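Side-chain contact in spore germination lipase LipC (Metagenome, PDB 6NKD), which is probably a lipase of the GDSL family that hydrolyses lipid esters and may take part in spore germination: residues S42-A47 with M66-K71. Residues are numbered along the deposited sequence; the frame is centred on the assembly and turned at random.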
loop_
_atom_site.group_PDB
_atom_site.type_symbol
_atom_site.label_atom_id
_atom_site.label_comp_id
_atom_site.label_asym_id
_atom_site.label_seq_id
_atom_site.Cartn_x
_atom_site.Cartn_y
_atom_site.Cartn_z
ATOM N N SER A 42 11.603 1.638 -23.310
ATOM C CA SER A 42 10.728 0.723 -22.593
ATOM C C SER A 42 11.389 0.328 -21.279
ATOM O O SER A 42 12.584 0.016 -21.247
ATOM C CB SER A 42 10.430 -0.518 -23.434
ATOM O OG SER A 42 9.593 -1.418 -22.727
ATOM N N LEU A 43 10.612 0.342 -20.200
ATOM C CA LEU A 43 11.128 0.126 -18.855
ATOM C C LEU A 43 10.511 -1.126 -18.249
ATOM O O LEU A 43 9.292 -1.314 -18.303
ATOM C CB LEU A 43 10.845 1.337 -17.962
ATOM C CG LEU A 43 11.111 1.171 -16.463
ATOM C CD1 LEU A 43 12.568 0.820 -16.203
ATOM C CD2 LEU A 43 10.708 2.428 -15.702
ATOM N N ILE A 44 11.359 -1.975 -17.673
ATOM C CA ILE A 44 10.936 -3.125 -16.884
ATOM C C ILE A 44 11.659 -3.059 -15.547
ATOM O O ILE A 44 12.867 -2.801 -15.501
ATOM C CB ILE A 44 11.229 -4.462 -17.599
ATOM C CG1 ILE A 44 10.609 -4.483 -19.000
ATOM C CG2 ILE A 44 10.703 -5.623 -16.783
ATOM C CD1 ILE A 44 11.573 -4.114 -20.112
ATOM N N VAL A 45 10.924 -3.282 -14.457
ATOM C CA VAL A 45 11.456 -3.124 -13.106
ATOM C C VAL A 45 11.211 -4.407 -12.325
ATOM O O VAL A 45 10.063 -4.843 -12.183
ATOM C CB VAL A 45 10.825 -1.925 -12.375
ATOM C CG1 VAL A 45 11.231 -1.924 -10.907
ATOM C CG2 VAL A 45 11.231 -0.621 -13.045
ATOM N N PHE A 46 12.285 -5.002 -11.812
ATOM C CA PHE A 46 12.211 -6.132 -10.887
ATOM C C PHE A 46 12.820 -5.663 -9.572
ATOM O O PHE A 46 14.047 -5.623 -9.433
ATOM C CB PHE A 46 12.946 -7.355 -11.428
ATOM C CG PHE A 46 12.453 -7.827 -12.765
ATOM C CD1 PHE A 46 11.258 -8.520 -12.874
ATOM C CD2 PHE A 46 13.197 -7.598 -13.911
ATOM C CE1 PHE A 46 10.809 -8.962 -14.102
ATOM C CE2 PHE A 46 12.754 -8.040 -15.141
ATOM C CZ PHE A 46 11.558 -8.723 -15.237
ATOM N N ALA A 47 11.976 -5.302 -8.608
ATOM C CA ALA A 47 12.478 -4.779 -7.346
ATOM C C ALA A 47 11.449 -5.010 -6.248
ATOM O O ALA A 47 10.244 -5.063 -6.506
ATOM C CB ALA A 47 12.817 -3.289 -7.456
HETATM N N MSE A 66 15.813 -13.257 -17.236
HETATM C CA MSE A 66 16.923 -13.377 -18.173
HETATM C C MSE A 66 16.532 -12.832 -19.540
HETATM O O MSE A 66 17.369 -12.302 -20.269
HETATM C CB MSE A 66 17.381 -14.829 -18.300
HETATM C CG MSE A 66 18.863 -15.005 -18.039
HETATM SE SE MSE A 66 19.569 -16.753 -18.518
HETATM C CE MSE A 66 19.977 -16.411 -20.394
ATOM N N GLU A 67 15.249 -12.974 -19.877
ATOM C CA GLU A 67 14.741 -12.407 -21.122
ATOM C C GLU A 67 14.922 -10.894 -21.145
ATOM O O GLU A 67 15.456 -10.334 -22.110
ATOM C CB GLU A 67 13.266 -12.775 -21.302
ATOM C CG GLU A 67 13.020 -14.211 -21.736
ATOM C CD GLU A 67 12.995 -14.365 -23.242
ATOM O OE1 GLU A 67 12.927 -13.334 -23.944
ATOM O OE2 GLU A 67 13.041 -15.517 -23.726
ATOM N N GLN A 68 14.493 -10.216 -20.077
ATOM C CA GLN A 68 14.548 -8.758 -20.057
ATOM C C GLN A 68 15.969 -8.243 -19.871
ATOM O O GLN A 68 16.287 -7.136 -20.320
ATOM C CB GLN A 68 13.635 -8.217 -18.957
ATOM C CG GLN A 68 12.223 -8.771 -19.006
ATOM C CD GLN A 68 11.557 -8.557 -20.353
ATOM O OE1 GLN A 68 11.644 -7.477 -20.938
ATOM N NE2 GLN A 68 10.892 -9.592 -20.853
ATOM N N VAL A 69 16.833 -9.020 -19.213
ATOM C CA VAL A 69 18.223 -8.603 -19.058
ATOM C C VAL A 69 18.968 -8.732 -20.380
ATOM O O VAL A 69 19.788 -7.874 -20.734
ATOM C CB VAL A 69 18.901 -9.413 -17.937
ATOM C CG1 VAL A 69 20.408 -9.194 -17.948
ATOM C CG2 VAL A 69 18.319 -9.031 -16.584
ATOM N N LYS A 70 18.689 -9.796 -21.137
ATOM C CA LYS A 70 19.357 -9.985 -22.421
ATOM C C LYS A 70 18.989 -8.881 -23.404
ATOM O O LYS A 70 19.845 -8.392 -24.151
ATOM C CB LYS A 70 19.003 -11.356 -22.997
ATOM C CG LYS A 70 19.658 -11.655 -24.335
ATOM C CD LYS A 70 19.195 -12.991 -24.888
ATOM C CE LYS A 70 19.912 -13.325 -26.185
ATOM N NZ LYS A 70 21.383 -13.438 -25.983
ATOM N N LYS A 71 17.719 -8.473 -23.418
ATOM C CA LYS A 71 17.267 -7.404 -24.298
ATOM C C LYS A 71 17.641 -6.019 -23.792
ATOM O O LYS A 71 17.527 -5.050 -24.548
ATOM C CB LYS A 71 15.748 -7.475 -24.477
ATOM C CG LYS A 71 15.233 -8.807 -24.992
ATOM C CD LYS A 71 13.708 -8.844 -25.032
ATOM C CE LYS A 71 13.099 -8.722 -23.640
ATOM N NZ LYS A 71 12.801 -7.314 -23.250
#
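Gln68 lays its side chain across Ile44 and Phe46, packing helix 63-71 against strand 41-47, an outermost strand, within this chain, of the parallel sheet in this SGNH-hydrolase α/β fold. Both strand residues point toward the helix, as alternate residues of a strand do, and Gln68 is the one residue of 66-71 with atoms within 4.5 Å of them. Its CG lies at the edge of the Phe46 ring, 3.8 Å from CZ, while Gln68 CB sits in the ring plane beside CE2; the ring and the glutamine amide are turned 52° from each other. A bend at chi2 (-55°) folds the chain back after CG and helps bring the amide oxygen to Ile44, where Gln68 OE1 rests 3.5 Å from CD1. No hydrogen bond joins the two segments, and the contact is one of packing, with about 146 Å² buried. Along one edge the strand is hydrogen-bonded through its backbone to strand 3-9, and Arg31 of the second subunit packs on Gln68, placing the contact beside a subunit interface. Replacing Gln68 by alanine is likely to open a gap beside Ile44 and the CE2-CZ edge of the Phe46 ring, and to leave the ammonium group of Lys71 without its amide partner. That ammonium, Lys71 NZ, donates to Gln68 OE1 at 2.6 Å, approaching from above the carbonyl plane.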